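Long-range contacts in isomerase/lactonizing enzyme (PDB 1RVK), which is of unknown function but probably acts, as an enolase-superfamily member with a bound magnesium ion, on a carboxylate substrate by abstracting its alpha proton: residues Met1-Val6 against Leu70-Arg76; Lys64-Val69 against Asp84-Trp88; Pro150-Gly154 against Lys188-Val193. One frame throughout, in Å; residues are numbered along the deposited sequence.

Contact 1. Residues Met1-Val6 against Leu70-Arg76; sequences MIITDV and LIGEDHR
Ile3 loses the most surface here, at the start of strand 3-15, where Met1-Val6 runs antiparallel to the irregular segment Leu70-Arg76. Ile3 N donates to Glu73 O (2.9 Å) and Ile3 O accepts from Gly72 N (2.8 Å). Its side chain (m, t) points toward the loop, with Ile3 CD1 3.9 Å from Leu70 CB and Ile3 CG1 3.7 Å from His75 CB. Ile2 and Asp74 form a single antiparallel bridge, a non-hydrogen-bonded pair with CA atoms 4.5 Å apart. A type II turn, Leu70-Glu73, leads out of the end of helix 59-70, with Gly72 at phi/psi 85/8. This loop lies along an outer strand of the antiparallel sheet in the enolase-type N-terminal domain, while Ile2, Thr4 and Asp5 bond to Glu43 and Arg41 through their backbones. Met1, a selenomethionine, offers its carbonyl twice: Met1 O accepts from His75 N (3.2 Å) and from His75 ND1 (2.9 Å), the latter in the ring plane. Met1 CG packs 3.4 Å from Asp74 OD1, which accepts from Arg76 N in an Asx turn; Asp74 OD2 and Arg76 NH1 form a salt bridge (2.9 Å). Ile71 (m, m) carries its CD1 to 3.6 Å from Thr4 O and 3.8 Å from Val6 CG2.

Contact 2. Residues Lys64-Val69 against Asp84-Trp88; sequences KFVKKV and DLAHW
Helices 59-70 and 78-89 meet here side by side, running nearly antiparallel: the axes of the short segments 64-69 and 84-88 enclose 149° and approach to 10.4 Å. The spacing is wide because side chains fill the gap, and no direct hydrogen bond crosses it. The first helix includes a wider pi-type turn at Lys64-Val66. Val69, buried and with chi1 near 172° (t), points toward the second helix and touches three of its residues in turn. Asp84 comes first, its CA 6.8 Å from Val69 CA, the shortest such distance between the two backbones. Asp84 CB packs on Val69 CG1 at 3.8 Å, and a water lies within hydrogen-bonding distance of both residues, 2.7 Å from Asp84 OD2 and 3.0 Å from Val69 O. Leu85 follows, with chi1 -104° and chi2 5°, both between rotamer wells; this conformation brings Leu85 CD1 to a tight 3.3 Å from Val69 CG2. One helical turn beyond Asp84, Trp88 (chi1 -76°, chi2 0°) reaches across with the six-membered part of its indole. Trp88 CZ3 lies 3.5 Å from Val69 CG2 and 3.6 Å from Phe65 O, Trp88 CH2 3.7 Å from Lys68 CB, and Trp88 CE3 4.1 Å from Phe65 CD1, near the plane of the phenyl ring. Helix 98-116 covers the interior side, where Val66 and Leu85 both touch Val104. Such an antiparallel helix pair belongs to the helical part of the capping domain in the enolase superfamily, which follows the three-stranded sheet.

Contact 3. Residues Pro150-Gly154 against Lys188-Val193; sequences PEDYG and KACAAV
This is a close helix-helix packing between two neighbouring outer helices of the C-terminal (beta/alpha) TIM-type barrel, 150-163 and 183-197. Their short segments run in the same general direction, with axes 7.5 Å apart at closest and a signed crossing angle of -34°. Gly154, Ala189 and Ala192 let the backbones come close: the CA atoms of Pro150 and Ala189 are 3.9 Å apart, those of Gly154 and Val193 4.1 Å. Pro150, in the first turn of its helix, points toward the partner and has the most surface covered. Pro150 CG rests on Lys188 CB at 3.6 Å, Pro150 CB lies 3.8 Å from Ala189 N, and Pro150 O meets Ala192 CB at 3.3 Å, so the methyl of Ala192 sits directly against the opposing backbone. One turn on, Gly154 CA passes 4.0 Å from Ala192 O; a CB there would crowd that carbonyl oxygen. Val193 (chi1 t) places its CG2 3.8 Å from Tyr153 CB and 3.7 Å from Tyr153 O. Tyr153 (chi1 -86°) also has CD1 4.2 Å from Ala189 CB. No hydrogen bond joins the segments. Toward the barrel, Tyr153, Ala189 and Val193 all rest on Leu170 of strand 167-171, which lies between these helices in the sequence; Tyr153 OH bonds to His171 O at that strand's end, and Val193 also touches Leu203 of the next parallel strand, 202-206.

Contacts 1 and 2 belong to one unit: their centres are 13 Å apart, their segments alternate along the chain, and they meet where Val6 CG1 lies 3.9 Å from Val66 CG1 and Val6 O 3.4 Å from Lys67 CE. Contact 1 joins the N-terminal sheet to the loop between helices 59-70 and 78-89; contact 2 pairs those helices. Contact 3 lies in the barrel on the opposite side of the chain's centre, its centre 51 Å from that of contact 1 and 47 Å from that of contact 2, with nearest atoms about 38 and 36 Å away. The magnesium ion, held by Asp206, Glu232 and Glu258, is closer to contact 3, about 13 Å from the Tyr153 side chain.

Contact 1. Residues Met1-Val6 against Leu70-Arg76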
loop_
_atom_site.group_PDB
_atom_site.type_symbol
_atom_site.label_atom_id
_atom_site.label_comp_id
_atom_site.label_asym_id
_atom_site.label_seq_id
_atom_site.Cartn_x
_atom_site.Cartn_y
_atom_site.Cartn_z
HETATM N N MSE A 1 10.485 -28.287 -9.612
HETATM C CA MSE A 1 10.039 -27.078 -8.856
HETATM C C MSE A 1 11.223 -26.182 -8.517
HETATM O O MSE A 1 11.076 -25.174 -7.822
HETATM C CB MSE A 1 9.324 -27.492 -7.564
HETATM C CG MSE A 1 10.203 -28.181 -6.526
HETATM SE SE MSE A 1 10.971 -29.865 -7.112
HETATM C CE MSE A 1 12.681 -29.745 -6.236
ATOM N N ILE A 2 12.397 -26.558 -9.012
ATOM C CA ILE A 2 13.618 -25.802 -8.765
ATOM C C ILE A 2 13.690 -24.541 -9.625
ATOM O O ILE A 2 13.377 -24.567 -10.815
ATOM C CB ILE A 2 14.868 -26.667 -9.050
ATOM C CG1 ILE A 2 14.893 -27.870 -8.105
ATOM C CG2 ILE A 2 16.134 -25.838 -8.881
ATOM C CD1 ILE A 2 15.003 -27.496 -6.632
ATOM N N ILE A 3 14.101 -23.438 -9.009
ATOM C CA ILE A 3 14.228 -22.160 -9.706
ATOM C C ILE A 3 15.446 -22.178 -10.629
ATOM O O ILE A 3 16.559 -22.499 -10.198
ATOM C CB ILE A 3 14.386 -21.000 -8.699
ATOM C CG1 ILE A 3 13.120 -20.889 -7.844
ATOM C CG2 ILE A 3 14.671 -19.690 -9.436
ATOM C CD1 ILE A 3 13.217 -19.875 -6.715
ATOM N N THR A 4 15.238 -21.828 -11.895
ATOM C CA THR A 4 16.328 -21.818 -12.860
ATOM C C THR A 4 16.688 -20.424 -13.358
ATOM O O THR A 4 17.812 -20.201 -13.809
ATOM C CB THR A 4 16.002 -22.698 -14.090
ATOM O OG1 THR A 4 14.778 -22.253 -14.691
ATOM C CG2 THR A 4 15.862 -24.155 -13.678
ATOM N N ASP A 5 15.747 -19.487 -13.274
ATOM C CA ASP A 5 16.004 -18.127 -13.748
ATOM C C ASP A 5 15.302 -17.039 -12.942
ATOM O O ASP A 5 14.206 -17.243 -12.421
ATOM C CB ASP A 5 15.548 -17.986 -15.204
ATOM C CG ASP A 5 16.206 -18.989 -16.127
ATOM O OD1 ASP A 5 17.373 -18.769 -16.510
ATOM O OD2 ASP A 5 15.549 -19.998 -16.467
ATOM N N VAL A 6 15.954 -15.884 -12.855
ATOM C CA VAL A 6 15.408 -14.702 -12.191
ATOM C C VAL A 6 15.691 -13.596 -13.202
ATOM O O VAL A 6 16.848 -13.280 -13.478
ATOM C CB VAL A 6 16.131 -14.378 -10.869
ATOM C CG1 VAL A 6 15.541 -13.108 -10.260
ATOM C CG2 VAL A 6 15.981 -15.536 -9.899
ATOM N N LEU A 70 17.970 -17.399 -4.623
ATOM C CA LEU A 70 16.957 -18.172 -5.341
ATOM C C LEU A 70 17.376 -19.274 -6.314
ATOM O O LEU A 70 16.813 -20.361 -6.286
ATOM C CB LEU A 70 16.021 -17.223 -6.094
ATOM C CG LEU A 70 15.212 -16.188 -5.310
ATOM C CD1 LEU A 70 14.210 -15.525 -6.251
ATOM C CD2 LEU A 70 14.486 -16.855 -4.163
ATOM N N ILE A 71 18.337 -18.993 -7.187
ATOM C CA ILE A 71 18.752 -19.977 -8.184
ATOM C C ILE A 71 19.127 -21.338 -7.610
ATOM O O ILE A 71 19.970 -21.437 -6.719
ATOM C CB ILE A 71 19.931 -19.443 -9.034
ATOM C CG1 ILE A 71 19.511 -18.152 -9.747
ATOM C CG2 ILE A 71 20.344 -20.484 -10.073
ATOM C CD1 ILE A 71 18.383 -18.334 -10.748
ATOM N N GLY A 72 18.482 -22.380 -8.129
ATOM C CA GLY A 72 18.750 -23.739 -7.684
ATOM C C GLY A 72 17.984 -24.162 -6.446
ATOM O O GLY A 72 18.214 -25.243 -5.899
ATOM N N GLU A 73 17.051 -23.323 -6.013
ATOM C CA GLU A 73 16.270 -23.602 -4.814
ATOM C C GLU A 73 14.814 -23.955 -5.126
ATOM O O GLU A 73 14.268 -23.525 -6.138
ATOM C CB GLU A 73 16.325 -22.373 -3.901
ATOM C CG GLU A 73 16.744 -22.657 -2.472
ATOM C CD GLU A 73 18.057 -23.413 -2.377
ATOM O OE1 GLU A 73 19.105 -22.880 -2.798
ATOM O OE2 GLU A 73 18.035 -24.552 -1.878
ATOM N N ASP A 74 14.198 -24.743 -4.248
ATOM C CA ASP A 74 12.796 -25.147 -4.388
ATOM C C ASP A 74 11.990 -23.866 -4.177
ATOM O O ASP A 74 12.041 -23.276 -3.099
ATOM C CB ASP A 74 12.452 -26.169 -3.299
ATOM C CG ASP A 74 11.048 -26.733 -3.431
ATOM O OD1 ASP A 74 10.138 -26.014 -3.896
ATOM O OD2 ASP A 74 10.851 -27.908 -3.044
ATOM N N HIS A 75 11.249 -23.435 -5.194
ATOM C CA HIS A 75 10.485 -22.190 -5.080
ATOM C C HIS A 75 9.433 -22.171 -3.973
ATOM O O HIS A 75 9.000 -21.101 -3.546
ATOM C CB HIS A 75 9.800 -21.849 -6.410
ATOM C CG HIS A 75 8.555 -22.641 -6.673
ATOM N ND1 HIS A 75 8.578 -23.923 -7.181
ATOM C CD2 HIS A 75 7.249 -22.333 -6.489
ATOM C CE1 HIS A 75 7.339 -24.369 -7.299
ATOM N NE2 HIS A 75 6.513 -23.424 -6.886
ATOM N N ARG A 76 9.019 -23.345 -3.515
ATOM C CA ARG A 76 7.993 -23.436 -2.480
ATOM C C ARG A 76 8.502 -23.142 -1.074
ATOM O O ARG A 76 7.711 -22.987 -0.148
ATOM C CB ARG A 76 7.360 -24.832 -2.497
ATOM C CG ARG A 76 6.716 -25.208 -3.822
ATOM C CD ARG A 76 6.320 -26.673 -3.822
ATOM N NE ARG A 76 7.484 -27.535 -3.633
ATOM C CZ ARG A 76 7.421 -28.850 -3.447
ATOM N NH1 ARG A 76 8.534 -29.553 -3.287
ATOM N NH2 ARG A 76 6.244 -29.461 -3.412
#

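Contact 2. Residues Lys64-Val69 against Asp84-Trp88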
loop_
_atom_site.group_PDB
_atom_site.type_symbol
_atom_site.label_atom_id
_atom_site.label_comp_id
_atom_site.label_asym_id
_atom_site.label_seq_id
_atom_site.Cartn_x
_atom_site.Cartn_y
_atom_site.Cartn_z
ATOM N N LYS A 64 24.026 -9.492 -6.934
ATOM C CA LYS A 64 24.669 -9.643 -5.637
ATOM C C LYS A 64 23.833 -10.337 -4.568
ATOM O O LYS A 64 24.384 -11.009 -3.695
ATOM C CB LYS A 64 25.124 -8.271 -5.124
ATOM C CG LYS A 64 25.973 -8.331 -3.864
ATOM C CD LYS A 64 26.454 -6.948 -3.452
ATOM C CE LYS A 64 27.353 -7.018 -2.228
ATOM N NZ LYS A 64 27.848 -5.671 -1.829
ATOM N N PHE A 65 22.510 -10.203 -4.638
ATOM C CA PHE A 65 21.654 -10.802 -3.619
ATOM C C PHE A 65 20.588 -11.801 -4.059
ATOM O O PHE A 65 20.605 -12.954 -3.639
ATOM C CB PHE A 65 20.955 -9.692 -2.823
ATOM C CG PHE A 65 21.890 -8.647 -2.287
ATOM C CD1 PHE A 65 22.743 -8.935 -1.224
ATOM C CD2 PHE A 65 21.931 -7.378 -2.856
ATOM C CE1 PHE A 65 23.627 -7.969 -0.737
ATOM C CE2 PHE A 65 22.812 -6.406 -2.375
ATOM C CZ PHE A 65 23.662 -6.704 -1.313
ATOM N N VAL A 66 19.655 -11.357 -4.896
ATOM C CA VAL A 66 18.543 -12.208 -5.309
ATOM C C VAL A 66 18.885 -13.526 -5.996
ATOM O O VAL A 66 18.386 -14.575 -5.591
ATOM C CB VAL A 66 17.545 -11.421 -6.180
ATOM C CG1 VAL A 66 16.326 -12.286 -6.491
ATOM C CG2 VAL A 66 17.112 -10.156 -5.444
ATOM N N LYS A 67 19.721 -13.495 -7.027
ATOM C CA LYS A 67 20.068 -14.738 -7.709
ATOM C C LYS A 67 20.795 -15.721 -6.800
ATOM O O LYS A 67 20.534 -16.920 -6.846
ATOM C CB LYS A 67 20.925 -14.453 -8.945
ATOM C CG LYS A 67 20.125 -13.892 -10.103
ATOM C CD LYS A 67 20.991 -13.691 -11.332
ATOM C CE LYS A 67 20.150 -13.239 -12.513
ATOM N NZ LYS A 67 20.974 -12.997 -13.733
ATOM N N LYS A 68 21.698 -15.212 -5.967
ATOM C CA LYS A 68 22.456 -16.065 -5.058
ATOM C C LYS A 68 21.577 -16.826 -4.073
ATOM O O LYS A 68 21.937 -17.908 -3.619
ATOM C CB LYS A 68 23.479 -15.236 -4.283
ATOM C CG LYS A 68 24.584 -14.648 -5.136
ATOM C CD LYS A 68 25.574 -13.905 -4.257
ATOM C CE LYS A 68 26.723 -13.332 -5.061
ATOM N NZ LYS A 68 27.665 -12.597 -4.172
ATOM N N VAL A 69 20.423 -16.260 -3.740
ATOM C CA VAL A 69 19.513 -16.909 -2.809
ATOM C C VAL A 69 18.524 -17.845 -3.499
ATOM O O VAL A 69 18.286 -18.957 -3.028
ATOM C CB VAL A 69 18.701 -15.865 -2.000
ATOM C CG1 VAL A 69 17.620 -16.560 -1.173
ATOM C CG2 VAL A 69 19.634 -15.073 -1.099
ATOM N N ASP A 84 16.528 -16.081 4.260
ATOM C CA ASP A 84 17.888 -15.964 3.724
ATOM C C ASP A 84 18.164 -14.534 3.267
ATOM O O ASP A 84 19.247 -14.000 3.499
ATOM C CB ASP A 84 18.120 -16.907 2.537
ATOM C CG ASP A 84 18.372 -18.347 2.962
ATOM O OD1 ASP A 84 18.787 -18.581 4.119
ATOM O OD2 ASP A 84 18.171 -19.247 2.120
ATOM N N LEU A 85 17.186 -13.925 2.604
ATOM C CA LEU A 85 17.322 -12.551 2.123
ATOM C C LEU A 85 17.363 -11.573 3.299
ATOM O O LEU A 85 18.147 -10.624 3.304
ATOM C CB LEU A 85 16.143 -12.193 1.218
ATOM C CG LEU A 85 16.221 -12.117 -0.313
ATOM C CD1 LEU A 85 17.564 -12.551 -0.842
ATOM C CD2 LEU A 85 15.097 -12.957 -0.885
ATOM N N ALA A 86 16.512 -11.806 4.294
ATOM C CA ALA A 86 16.459 -10.934 5.465
ATOM C C ALA A 86 17.809 -10.919 6.179
ATOM O O ALA A 86 18.268 -9.880 6.648
ATOM C CB ALA A 86 15.364 -11.410 6.424
ATOM N N HIS A 87 18.439 -12.086 6.244
ATOM C CA HIS A 87 19.731 -12.251 6.894
ATOM C C HIS A 87 20.846 -11.460 6.211
ATOM O O HIS A 87 21.822 -11.081 6.855
ATOM C CB HIS A 87 20.085 -13.747 6.924
ATOM C CG HIS A 87 21.512 -14.035 7.278
ATOM N ND1 HIS A 87 22.282 -14.938 6.575
ATOM C CD2 HIS A 87 22.309 -13.544 8.257
ATOM C CE1 HIS A 87 23.491 -14.988 7.103
ATOM N NE2 HIS A 87 23.535 -14.152 8.124
ATOM N N TRP A 88 20.704 -11.207 4.913
ATOM C CA TRP A 88 21.726 -10.474 4.163
ATOM C C TRP A 88 21.526 -8.965 4.111
ATOM O O TRP A 88 22.377 -8.244 3.589
ATOM C CB TRP A 88 21.807 -11.003 2.725
ATOM C CG TRP A 88 22.517 -12.317 2.583
ATOM C CD1 TRP A 88 23.084 -13.063 3.579
ATOM C CD2 TRP A 88 22.759 -13.029 1.362
ATOM N NE1 TRP A 88 23.665 -14.196 3.052
ATOM C CE2 TRP A 88 23.480 -14.197 1.693
ATOM C CE3 TRP A 88 22.436 -12.789 0.019
ATOM C CZ2 TRP A 88 23.884 -15.127 0.728
ATOM C CZ3 TRP A 88 22.840 -13.713 -0.942
ATOM C CH2 TRP A 88 23.557 -14.868 -0.578
HETATM O O HOH W 1 19.139 -19.911 -0.355
#

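Contact 3. Residues Pro150-Gly154 against Lys188-Val193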
loop_
_atom_site.group_PDB
_atom_site.type_symbol
_atom_site.label_atom_id
_atom_site.label_comp_id
_atom_site.label_asym_id
_atom_site.label_seq_id
_atom_site.Cartn_x
_atom_site.Cartn_y
_atom_site.Cartn_z
ATOM N N PRO A 150 -10.115 23.369 0.811
ATOM C CA PRO A 150 -10.905 22.461 1.646
ATOM C C PRO A 150 -12.163 22.056 0.886
ATOM O O PRO A 150 -12.594 20.905 0.935
ATOM C CB PRO A 150 -11.215 23.313 2.874
ATOM C CG PRO A 150 -9.968 24.132 3.015
ATOM C CD PRO A 150 -9.706 24.563 1.576
ATOM N N GLU A 151 -12.746 23.017 0.176
ATOM C CA GLU A 151 -13.949 22.763 -0.607
ATOM C C GLU A 151 -13.719 21.711 -1.696
ATOM O O GLU A 151 -14.606 20.908 -1.981
ATOM C CB GLU A 151 -14.450 24.069 -1.234
ATOM C CG GLU A 151 -15.035 25.056 -0.222
ATOM C CD GLU A 151 -13.987 25.731 0.663
ATOM O OE1 GLU A 151 -14.382 26.309 1.699
ATOM O OE2 GLU A 151 -12.782 25.704 0.328
ATOM N N ASP A 152 -12.534 21.709 -2.302
ATOM C CA ASP A 152 -12.225 20.731 -3.347
ATOM C C ASP A 152 -12.284 19.306 -2.800
ATOM O O ASP A 152 -12.672 18.380 -3.507
ATOM C CB ASP A 152 -10.831 20.972 -3.939
ATOM C CG ASP A 152 -10.766 22.210 -4.811
ATOM O OD1 ASP A 152 -11.814 22.614 -5.355
ATOM O OD2 ASP A 152 -9.661 22.768 -4.968
ATOM N N TYR A 153 -11.884 19.126 -1.547
ATOM C CA TYR A 153 -11.925 17.797 -0.954
ATOM C C TYR A 153 -13.371 17.390 -0.726
ATOM O O TYR A 153 -13.744 16.235 -0.937
ATOM C CB TYR A 153 -11.168 17.763 0.376
ATOM C CG TYR A 153 -9.685 17.519 0.226
ATOM C CD1 TYR A 153 -8.803 18.569 -0.014
ATOM C CD2 TYR A 153 -9.164 16.226 0.324
ATOM C CE1 TYR A 153 -7.427 18.340 -0.147
ATOM C CE2 TYR A 153 -7.799 15.985 0.193
ATOM C CZ TYR A 153 -6.937 17.045 -0.042
ATOM O OH TYR A 153 -5.586 16.808 -0.156
ATOM N N GLY A 154 -14.181 18.348 -0.290
ATOM C CA GLY A 154 -15.583 18.067 -0.048
ATOM C C GLY A 154 -16.291 17.641 -1.319
ATOM O O GLY A 154 -17.087 16.707 -1.313
ATOM N N LYS A 188 -9.851 22.093 8.067
ATOM C CA LYS A 188 -10.916 22.650 7.233
ATOM C C LYS A 188 -11.315 21.642 6.166
ATOM O O LYS A 188 -12.489 21.521 5.820
ATOM C CB LYS A 188 -10.473 23.942 6.543
ATOM C CG LYS A 188 -10.383 25.161 7.447
ATOM C CD LYS A 188 -10.294 26.426 6.603
ATOM C CE LYS A 188 -9.782 27.614 7.401
ATOM N NZ LYS A 188 -8.327 27.479 7.714
ATOM N N ALA A 189 -10.330 20.927 5.631
ATOM C CA ALA A 189 -10.604 19.921 4.611
ATOM C C ALA A 189 -11.440 18.809 5.226
ATOM O O ALA A 189 -12.426 18.362 4.643
ATOM C CB ALA A 189 -9.302 19.355 4.066
ATOM N N CYS A 190 -11.040 18.365 6.413
ATOM C CA CYS A 190 -11.763 17.303 7.101
ATOM C C CYS A 190 -13.204 17.709 7.384
ATOM O O CYS A 190 -14.134 16.917 7.202
ATOM C CB CYS A 190 -11.055 16.943 8.408
ATOM S SG CYS A 190 -9.480 16.082 8.146
ATOM N N ALA A 191 -13.383 18.948 7.828
ATOM C CA ALA A 191 -14.712 19.462 8.137
ATOM C C ALA A 191 -15.563 19.559 6.875
ATOM O O ALA A 191 -16.754 19.247 6.895
ATOM C CB ALA A 191 -14.600 20.830 8.796
ATOM N N ALA A 192 -14.950 20.011 5.786
ATOM C CA ALA A 192 -15.650 20.143 4.512
ATOM C C ALA A 192 -16.149 18.784 4.032
ATOM O O ALA A 192 -17.271 18.665 3.533
ATOM C CB ALA A 192 -14.725 20.760 3.470
ATOM N N VAL A 193 -15.319 17.755 4.179
ATOM C CA VAL A 193 -15.715 16.418 3.751
ATOM C C VAL A 193 -16.845 15.869 4.622
ATOM O O VAL A 193 -17.808 15.300 4.110
ATOM C CB VAL A 193 -14.523 15.438 3.781
ATOM C CG1 VAL A 193 -15.014 14.012 3.529
ATOM C CG2 VAL A 193 -13.504 15.831 2.711
#